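Acetamidase (PDB 2II1) probably hydrolyses carbon–nitrogen bonds, other than peptide bonds, in linear amides, and binds calcium ions. Local coordinates at residues 74-79 with 208-213; 85-90 with 108-113; 90-95 with 191-196. All coordinates share one frame; numbering follows the deposited sequence.

Contact 1. Residues 74-79 with 208-213; sequences MLEIEI and NVKKER
Four backbone hydrogen bonds join residues 74-79 to the end of strand 201-210 in antiparallel register. Met74 and Lys210 form one hydrogen-bonded pair, with Lys210 N reaching Met74 O at 2.9 Å nearly along the C=O axis. Glu76 and Asn208 form the next, where Glu76 N meets Asn208 O at 2.8 Å in a nearly straight bond (172°) from above the carbonyl plane.

The polar side chains continue this second pairing. Glu76, extended with CG anti to the backbone N (chi1 176°), runs alongside Asn208, and its OE1 accepts from Asn208 ND2 at 2.9 Å, although the amide position is less certain. Carboxylate and amide planes are turned 72° apart. Lys210 bends back over the same face, bringing CE to 3.7 Å from Glu76 OE1.

Apolar contacts occupy both faces. Selenomethionine Met74 sets CG 3.9 Å from Lys210 CB, while on the other face Leu75 CD2 obliquely meets Val209 CG2 at 4.1 Å.

Strand 74-84 is flanked by strand 201-210 and strand 166-170, with Leu75 bonded through its backbone to Leu169. Leu75 and Val209 both pack on Val66 of strand 60-67, in a second sheet, whereas Met74 and Glu76 touch Tyr168.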
loop_
_atom_site.group_PDB
_atom_site.type_symbol
_atom_site.label_atom_id
_atom_site.label_comp_id
_atom_site.label_asym_id
_atom_site.label_seq_id
_atom_site.Cartn_x
_atom_site.Cartn_y
_atom_site.Cartn_z
HETATM N N MSE A 74 -14.016 -11.771 -20.675
HETATM C CA MSE A 74 -13.961 -10.784 -19.620
HETATM C C MSE A 74 -14.736 -9.553 -20.025
HETATM O O MSE A 74 -15.008 -9.338 -21.225
HETATM C CB MSE A 74 -12.509 -10.452 -19.218
HETATM C CG MSE A 74 -11.514 -10.206 -20.313
HETATM SE SE MSE A 74 -9.870 -9.355 -19.569
HETATM C CE MSE A 74 -9.361 -8.298 -21.168
ATOM N N LEU A 75 -15.164 -8.771 -19.033
ATOM C CA LEU A 75 -15.751 -7.473 -19.338
ATOM C C LEU A 75 -14.668 -6.445 -19.224
ATOM O O LEU A 75 -13.837 -6.499 -18.297
ATOM C CB LEU A 75 -16.877 -7.114 -18.383
ATOM C CG LEU A 75 -18.170 -7.919 -18.493
ATOM C CD1 LEU A 75 -19.134 -7.362 -17.495
ATOM C CD2 LEU A 75 -18.771 -7.894 -19.910
ATOM N N GLU A 76 -14.674 -5.522 -20.174
ATOM C CA GLU A 76 -13.849 -4.327 -20.136
ATOM C C GLU A 76 -14.765 -3.135 -19.852
ATOM O O GLU A 76 -15.601 -2.782 -20.667
ATOM C CB GLU A 76 -13.109 -4.146 -21.458
ATOM C CG GLU A 76 -12.308 -2.864 -21.526
ATOM C CD GLU A 76 -11.689 -2.647 -22.874
ATOM O OE1 GLU A 76 -12.409 -2.213 -23.786
ATOM O OE2 GLU A 76 -10.492 -2.908 -23.023
ATOM N N ILE A 77 -14.629 -2.541 -18.676
ATOM C CA ILE A 77 -15.597 -1.557 -18.211
ATOM C C ILE A 77 -14.927 -0.212 -17.957
ATOM O O ILE A 77 -14.106 -0.065 -17.053
ATOM C CB ILE A 77 -16.314 -1.997 -16.932
ATOM C CG1 ILE A 77 -16.935 -3.389 -17.134
ATOM C CG2 ILE A 77 -17.348 -0.908 -16.546
ATOM C CD1 ILE A 77 -17.002 -4.263 -15.872
ATOM N N GLU A 78 -15.311 0.760 -18.774
ATOM C CA GLU A 78 -14.746 2.087 -18.737
ATOM C C GLU A 78 -15.621 3.006 -17.892
ATOM O O GLU A 78 -16.760 3.278 -18.244
ATOM C CB GLU A 78 -14.645 2.575 -20.172
ATOM C CG GLU A 78 -13.758 1.610 -21.034
ATOM C CD GLU A 78 -14.280 1.366 -22.451
ATOM O OE1 GLU A 78 -13.909 2.139 -23.372
ATOM O OE2 GLU A 78 -15.035 0.380 -22.645
ATOM N N ILE A 79 -15.099 3.460 -16.762
ATOM C CA ILE A 79 -15.853 4.368 -15.863
ATOM C C ILE A 79 -15.742 5.764 -16.485
ATOM O O ILE A 79 -14.672 6.380 -16.476
ATOM C CB ILE A 79 -15.339 4.359 -14.373
ATOM C CG1 ILE A 79 -15.225 2.930 -13.827
ATOM C CG2 ILE A 79 -16.260 5.148 -13.449
ATOM C CD1 ILE A 79 -16.555 2.138 -13.781
ATOM N N ASN A 208 -17.644 -3.339 -22.509
ATOM C CA ASN A 208 -17.170 -4.099 -23.671
ATOM C C ASN A 208 -16.943 -5.545 -23.312
ATOM O O ASN A 208 -16.550 -5.864 -22.189
ATOM C CB ASN A 208 -15.886 -3.518 -24.264
ATOM C CG ASN A 208 -16.038 -2.084 -24.682
ATOM O OD1 ASN A 208 -17.032 -1.701 -25.288
ATOM N ND2 ASN A 208 -15.047 -1.274 -24.353
ATOM N N VAL A 209 -17.230 -6.428 -24.270
ATOM C CA VAL A 209 -16.999 -7.857 -24.097
ATOM C C VAL A 209 -15.680 -8.148 -24.779
ATOM O O VAL A 209 -15.451 -7.706 -25.918
ATOM C CB VAL A 209 -18.114 -8.704 -24.696
ATOM C CG1 VAL A 209 -17.716 -10.192 -24.693
ATOM C CG2 VAL A 209 -19.391 -8.495 -23.931
ATOM N N LYS A 210 -14.786 -8.808 -24.048
ATOM C CA LYS A 210 -13.498 -9.217 -24.579
ATOM C C LYS A 210 -13.486 -10.733 -24.575
ATOM O O LYS A 210 -13.768 -11.361 -23.561
ATOM C CB LYS A 210 -12.316 -8.648 -23.775
ATOM C CG LYS A 210 -12.170 -7.132 -23.826
ATOM C CD LYS A 210 -11.834 -6.617 -25.225
ATOM C CE LYS A 210 -12.729 -5.445 -25.618
ATOM N NZ LYS A 210 -13.116 -5.452 -27.074
ATOM N N LYS A 211 -13.158 -11.313 -25.726
ATOM C CA LYS A 211 -13.275 -12.736 -25.928
ATOM C C LYS A 211 -12.068 -13.519 -25.453
ATOM O O LYS A 211 -12.165 -14.731 -25.270
ATOM C CB LYS A 211 -13.594 -13.020 -27.398
ATOM C CG LYS A 211 -15.000 -12.572 -27.743
ATOM C CD LYS A 211 -15.993 -13.639 -27.305
ATOM C CE LYS A 211 -17.424 -13.142 -27.185
ATOM N NZ LYS A 211 -18.275 -14.203 -26.555
ATOM N N GLU A 212 -10.942 -12.850 -25.231
ATOM C CA GLU A 212 -9.805 -13.520 -24.649
ATOM C C GLU A 212 -9.469 -12.892 -23.319
ATOM O O GLU A 212 -9.281 -11.674 -23.212
ATOM C CB GLU A 212 -8.574 -13.491 -25.554
ATOM C CG GLU A 212 -7.669 -14.724 -25.328
ATOM C CD GLU A 212 -6.186 -14.408 -25.396
ATOM O OE1 GLU A 212 -5.763 -13.759 -26.381
ATOM O OE2 GLU A 212 -5.447 -14.814 -24.463
ATOM N N ARG A 213 -9.386 -13.754 -22.313
ATOM C CA ARG A 213 -9.011 -13.355 -20.986
ATOM C C ARG A 213 -7.499 -13.307 -20.846
ATOM O O ARG A 213 -6.864 -14.292 -20.504
ATOM C CB ARG A 213 -9.611 -14.321 -19.998
ATOM C CG ARG A 213 -9.717 -13.739 -18.662
ATOM C CD ARG A 213 -10.335 -14.710 -17.730
ATOM N NE ARG A 213 -11.763 -14.844 -17.950
ATOM C CZ ARG A 213 -12.549 -15.628 -17.225
ATOM N NH1 ARG A 213 -12.041 -16.316 -16.226
ATOM N NH2 ARG A 213 -13.842 -15.720 -17.487
#

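Contact 2. Residues 85-90 with 108-113; sequences GKQGVM and TKLFPI
Phe111 O is gripped twice: Gly88 N donates to it at 2.7 Å, from above the carbonyl plane, and Gln87 CA adds a CA-H...O contact at 3.3 Å. The reciprocal bond, from Phe111 N to Gly88 O, completes this antiparallel hydrogen-bonded pair. Met90 and Lys109 form the second such pair, and an almost straight bond from Ile113 N to Lys86 O (178°) holds the far end, away from the residues that connect the two strands.

On the face bearing Met90 and Phe111, the two side chains cross obliquely. Both place CG anti to the carbonyl carbon (chi1 -64° in each), which brings Met90 CG to 3.4 Å from Phe111 CE1. Beyond it the selenomethionine SE lies 4.4 Å from the ring centroid and 46° off the ring normal, a Met-aromatic contact. Gly88 O sits at the edge of the same ring, near its plane.

On the other face Gln87, extended with CG anti to the backbone N, crosses Leu110 obliquely and lays its amide against both methyls, with OE1 3.7 Å from Leu110 CD2. Val89 CG1 touches Thr108 CG2 at 4.0 Å.

Strand 117-119 continues this four-stranded antiparallel sheet, and Phe111 and Ile113 touch its Val118. Strand 87-92 ends the sheet; on its other side the Val89 backbone is hydrogen-bonded to that of Glu198, a calcium ligand. Met90 and Lys109 also pack on Met263 of the second subunit.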
loop_
_atom_site.group_PDB
_atom_site.type_symbol
_atom_site.label_atom_id
_atom_site.label_comp_id
_atom_site.label_asym_id
_atom_site.label_seq_id
_atom_site.Cartn_x
_atom_site.Cartn_y
_atom_site.Cartn_z
ATOM N N GLY A 85 -24.490 12.136 -4.503
ATOM C CA GLY A 85 -25.447 12.986 -3.804
ATOM C C GLY A 85 -24.821 14.148 -3.037
ATOM O O GLY A 85 -23.617 14.358 -3.069
ATOM N N LYS A 86 -25.649 14.918 -2.347
ATOM C CA LYS A 86 -25.145 16.107 -1.619
ATOM C C LYS A 86 -24.717 15.852 -0.156
ATOM O O LYS A 86 -24.285 16.762 0.521
ATOM C CB LYS A 86 -26.136 17.288 -1.721
ATOM C CG LYS A 86 -27.621 16.988 -1.426
ATOM C CD LYS A 86 -28.536 18.024 -2.112
ATOM C CE LYS A 86 -29.941 17.476 -2.377
ATOM N NZ LYS A 86 -30.593 18.180 -3.514
ATOM N N GLN A 87 -24.803 14.614 0.317
ATOM C CA GLN A 87 -24.390 14.309 1.673
ATOM C C GLN A 87 -23.996 12.852 1.853
ATOM O O GLN A 87 -24.749 11.938 1.510
ATOM C CB GLN A 87 -25.491 14.724 2.653
ATOM C CG GLN A 87 -25.424 14.096 4.028
ATOM C CD GLN A 87 -26.661 14.418 4.856
ATOM O OE1 GLN A 87 -27.611 13.630 4.904
ATOM N NE2 GLN A 87 -26.664 15.589 5.489
ATOM N N GLY A 88 -22.798 12.654 2.390
ATOM C CA GLY A 88 -22.294 11.340 2.737
ATOM C C GLY A 88 -22.442 11.013 4.211
ATOM O O GLY A 88 -22.908 11.833 4.986
ATOM N N VAL A 89 -22.032 9.806 4.590
ATOM C CA VAL A 89 -22.212 9.273 5.954
ATOM C C VAL A 89 -21.052 8.303 6.310
ATOM O O VAL A 89 -20.584 7.495 5.474
ATOM C CB VAL A 89 -23.591 8.535 6.144
ATOM C CG1 VAL A 89 -23.764 8.018 7.565
ATOM C CG2 VAL A 89 -24.773 9.438 5.792
HETATM N N MSE A 90 -20.567 8.436 7.541
HETATM C CA MSE A 90 -19.629 7.496 8.115
HETATM C C MSE A 90 -20.129 7.031 9.483
HETATM O O MSE A 90 -20.792 7.784 10.222
HETATM C CB MSE A 90 -18.235 8.118 8.283
HETATM C CG MSE A 90 -17.543 8.522 6.988
HETATM SE SE MSE A 90 -15.653 9.022 7.260
HETATM C CE MSE A 90 -14.966 7.256 7.297
ATOM N N THR A 108 -21.914 8.271 14.501
ATOM C CA THR A 108 -22.358 8.474 13.120
ATOM C C THR A 108 -22.136 9.927 12.729
ATOM O O THR A 108 -22.452 10.836 13.491
ATOM C CB THR A 108 -23.835 8.160 12.952
ATOM O OG1 THR A 108 -24.060 6.795 13.265
ATOM C CG2 THR A 108 -24.298 8.428 11.502
ATOM N N LYS A 109 -21.603 10.158 11.543
ATOM C CA LYS A 109 -21.337 11.516 11.140
ATOM C C LYS A 109 -21.689 11.740 9.673
ATOM O O LYS A 109 -21.408 10.886 8.800
ATOM C CB LYS A 109 -19.879 11.853 11.423
ATOM C CG LYS A 109 -19.481 13.279 11.120
ATOM C CD LYS A 109 -17.965 13.404 11.102
ATOM C CE LYS A 109 -17.522 14.744 10.558
ATOM N NZ LYS A 109 -18.144 15.903 11.281
ATOM N N LEU A 110 -22.288 12.911 9.425
ATOM C CA LEU A 110 -22.745 13.324 8.094
ATOM C C LEU A 110 -21.781 14.327 7.460
ATOM O O LEU A 110 -21.258 15.223 8.132
ATOM C CB LEU A 110 -24.197 13.874 8.151
ATOM C CG LEU A 110 -25.301 12.798 8.361
ATOM C CD1 LEU A 110 -26.700 13.379 8.552
ATOM C CD2 LEU A 110 -25.325 11.849 7.198
ATOM N N PHE A 111 -21.542 14.150 6.164
ATOM C CA PHE A 111 -20.575 14.949 5.430
ATOM C C PHE A 111 -21.297 15.589 4.275
ATOM O O PHE A 111 -21.591 14.921 3.282
ATOM C CB PHE A 111 -19.419 14.092 4.880
ATOM C CG PHE A 111 -18.593 13.463 5.940
ATOM C CD1 PHE A 111 -19.073 12.351 6.630
ATOM C CD2 PHE A 111 -17.358 13.987 6.282
ATOM C CE1 PHE A 111 -18.336 11.760 7.644
ATOM C CE2 PHE A 111 -16.606 13.401 7.298
ATOM C CZ PHE A 111 -17.100 12.281 7.994
ATOM N N PRO A 112 -21.602 16.878 4.408
ATOM C CA PRO A 112 -22.021 17.656 3.234
ATOM C C PRO A 112 -20.977 17.644 2.108
ATOM O O PRO A 112 -19.762 17.763 2.361
ATOM C CB PRO A 112 -22.194 19.080 3.767
ATOM C CG PRO A 112 -21.966 19.032 5.241
ATOM C CD PRO A 112 -21.574 17.656 5.658
ATOM N N ILE A 113 -21.456 17.497 0.883
ATOM C CA ILE A 113 -20.626 17.655 -0.296
ATOM C C ILE A 113 -20.871 19.060 -0.791
ATOM O O ILE A 113 -22.018 19.439 -0.985
ATOM C CB ILE A 113 -21.009 16.671 -1.399
ATOM C CG1 ILE A 113 -20.923 15.250 -0.872
ATOM C CG2 ILE A 113 -20.108 16.853 -2.621
ATOM C CD1 ILE A 113 -19.772 15.016 0.082
#

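Contact 3. Residues 90-95 with 191-196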
loop_
_atom_site.group_PDB
_atom_site.type_symbol
_atom_site.label_atom_id
_atom_site.label_comp_id
_atom_site.label_asym_id
_atom_site.label_seq_id
_atom_site.Cartn_x
_atom_site.Cartn_y
_atom_site.Cartn_z
HETATM N N MSE A 90 -20.567 8.436 7.541
HETATM C CA MSE A 90 -19.629 7.496 8.115
HETATM C C MSE A 90 -20.129 7.031 9.483
HETATM O O MSE A 90 -20.792 7.784 10.222
HETATM C CB MSE A 90 -18.235 8.118 8.283
HETATM C CG MSE A 90 -17.543 8.522 6.988
HETATM SE SE MSE A 90 -15.653 9.022 7.260
HETATM C CE MSE A 90 -14.966 7.256 7.297
ATOM N N THR A 91 -19.773 5.782 9.787
ATOM C CA THR A 91 -20.052 5.135 11.044
ATOM C C THR A 91 -18.750 4.562 11.681
ATOM O O THR A 91 -18.020 3.786 11.048
ATOM C CB THR A 91 -21.097 3.985 10.856
ATOM O OG1 THR A 91 -20.504 2.905 10.131
ATOM C CG2 THR A 91 -22.323 4.469 10.118
ATOM N N ALA A 92 -18.472 4.980 12.921
ATOM C CA ALA A 92 -17.452 4.359 13.777
ATOM C C ALA A 92 -18.151 3.448 14.792
ATOM O O ALA A 92 -18.961 3.939 15.578
ATOM C CB ALA A 92 -16.628 5.431 14.509
ATOM N N ALA A 93 -17.831 2.140 14.763
ATOM C CA ALA A 93 -18.444 1.111 15.648
ATOM C C ALA A 93 -17.383 0.298 16.385
ATOM O O ALA A 93 -16.601 -0.398 15.740
ATOM C CB ALA A 93 -19.331 0.157 14.840
ATOM N N PRO A 94 -17.352 0.381 17.724
ATOM C CA PRO A 94 -16.554 -0.544 18.531
ATOM C C PRO A 94 -16.796 -1.991 18.089
ATOM O O PRO A 94 -17.927 -2.341 17.748
ATOM C CB PRO A 94 -17.077 -0.288 19.938
ATOM C CG PRO A 94 -17.488 1.114 19.912
ATOM C CD PRO A 94 -18.046 1.363 18.575
ATOM N N GLY A 95 -15.743 -2.810 18.052
ATOM C CA GLY A 95 -15.822 -4.168 17.474
ATOM C C GLY A 95 -15.719 -4.320 15.964
ATOM O O GLY A 95 -15.643 -5.440 15.462
ATOM N N GLU A 191 -9.244 1.584 4.022
ATOM C CA GLU A 191 -10.620 1.756 4.548
ATOM C C GLU A 191 -10.685 1.353 6.040
ATOM O O GLU A 191 -11.582 0.619 6.480
ATOM C CB GLU A 191 -11.593 0.917 3.741
ATOM C CG GLU A 191 -13.030 1.367 3.906
ATOM C CD GLU A 191 -14.004 0.513 3.143
ATOM O OE1 GLU A 191 -13.716 -0.700 2.993
ATOM O OE2 GLU A 191 -15.053 1.061 2.704
ATOM N N ILE A 192 -9.719 1.850 6.811
ATOM C CA ILE A 192 -9.397 1.258 8.114
ATOM C C ILE A 192 -10.496 1.336 9.182
ATOM O O ILE A 192 -10.566 0.468 10.020
ATOM C CB ILE A 192 -8.025 1.753 8.705
ATOM C CG1 ILE A 192 -8.029 3.263 9.038
ATOM C CG2 ILE A 192 -6.896 1.347 7.766
ATOM C CD1 ILE A 192 -8.643 3.634 10.432
ATOM N N LEU A 193 -11.347 2.349 9.141
ATOM C CA LEU A 193 -12.411 2.461 10.143
ATOM C C LEU A 193 -13.502 1.394 9.922
ATOM O O LEU A 193 -14.058 0.885 10.898
ATOM C CB LEU A 193 -13.007 3.876 10.154
ATOM C CG LEU A 193 -14.100 4.246 11.167
ATOM C CD1 LEU A 193 -13.538 4.203 12.529
ATOM C CD2 LEU A 193 -14.695 5.600 10.904
ATOM N N ILE A 194 -13.755 1.056 8.652
ATOM C CA ILE A 194 -14.837 0.139 8.160
ATOM C C ILE A 194 -15.578 0.748 6.950
ATOM O O ILE A 194 -16.180 0.049 6.145
ATOM C CB ILE A 194 -15.887 -0.313 9.262
ATOM C CG1 ILE A 194 -16.686 -1.553 8.803
ATOM C CG2 ILE A 194 -16.807 0.865 9.685
ATOM C CD1 ILE A 194 -15.949 -2.892 8.995
ATOM N N CYS A 195 -15.511 2.054 6.784
ATOM C CA CYS A 195 -16.263 2.665 5.713
ATOM C C CYS A 195 -15.481 3.812 5.081
ATOM O O CYS A 195 -14.500 4.314 5.661
ATOM C CB CYS A 195 -17.586 3.162 6.298
ATOM S SG CYS A 195 -17.423 4.391 7.617
ATOM N N GLY A 196 -15.901 4.192 3.883
ATOM C CA GLY A 196 -15.460 5.426 3.264
ATOM C C GLY A 196 -16.499 6.457 3.629
ATOM O O GLY A 196 -17.313 6.238 4.519
HETATM O O HOH W 1 -15.768 0.964 13.352
#
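The apolar centre is a cluster of small branches around Leu193. With CG anti to the backbone N (chi1 -177°), this side chain spreads its two methyls over alternate residues of the strand: CD1 lies 3.9 Å from Ala92 CB, and CD2 lies 4.0 Å from the terminal CE of Met90. The same CE also rests against Cys195 SG at 3.8 Å. Met263 of the second subunit packs on Met90, Ala92 and Leu193.

Further out, Ile194 CG2 stands 3.4 Å from Thr91 O, a carbonyl oxygen buried here without a polar partner. The amide N of Thr91 is served by sulfur: it donates to Cys195 SG at 3.5 Å in a fairly straight bond (162°), the thiol set between backbone N and carbonyl carbon (chi1 60°). At the polar edge a water bridges the two segments, accepting from Ala93 N at 2.8 Å and donating to Leu193 O at 3.0 Å.

Cys195 O is hydrogen-bonded to Ser266 OG of the second subunit, and Gly196 N to the calcium ligand Glu198. The Cys195 side chain lies about 5 Å from a bound calcium at nearest atoms. Metal and N-H would favour negative charge on the sulfur, whereas the nearby Glu198 carboxylate would oppose it, leaving the net effect on ionisation open.

Overall arrangement
From the N terminus, the chain first enters contact 1 on strand 74-84, then passes directly into strand 87-92, whose successive parts serve contacts 2 and 3 and meet at Met90. Residues 108-113 return first and close the short loop of contact 2; residues 191-196 close the much longer loop of contact 3, so these two cross along the chain. Only then do residues 208-213 complete contact 1, whose loop encloses both. Contact 1 joins strands of the nine-stranded sheet, about 33 Å (centre to centre) from the others and across the chain's centre. Contact 2 joins two strands of the small antiparallel sheet, contact 3 ties that sheet to the calcium-site loop, and both touch the second subunit.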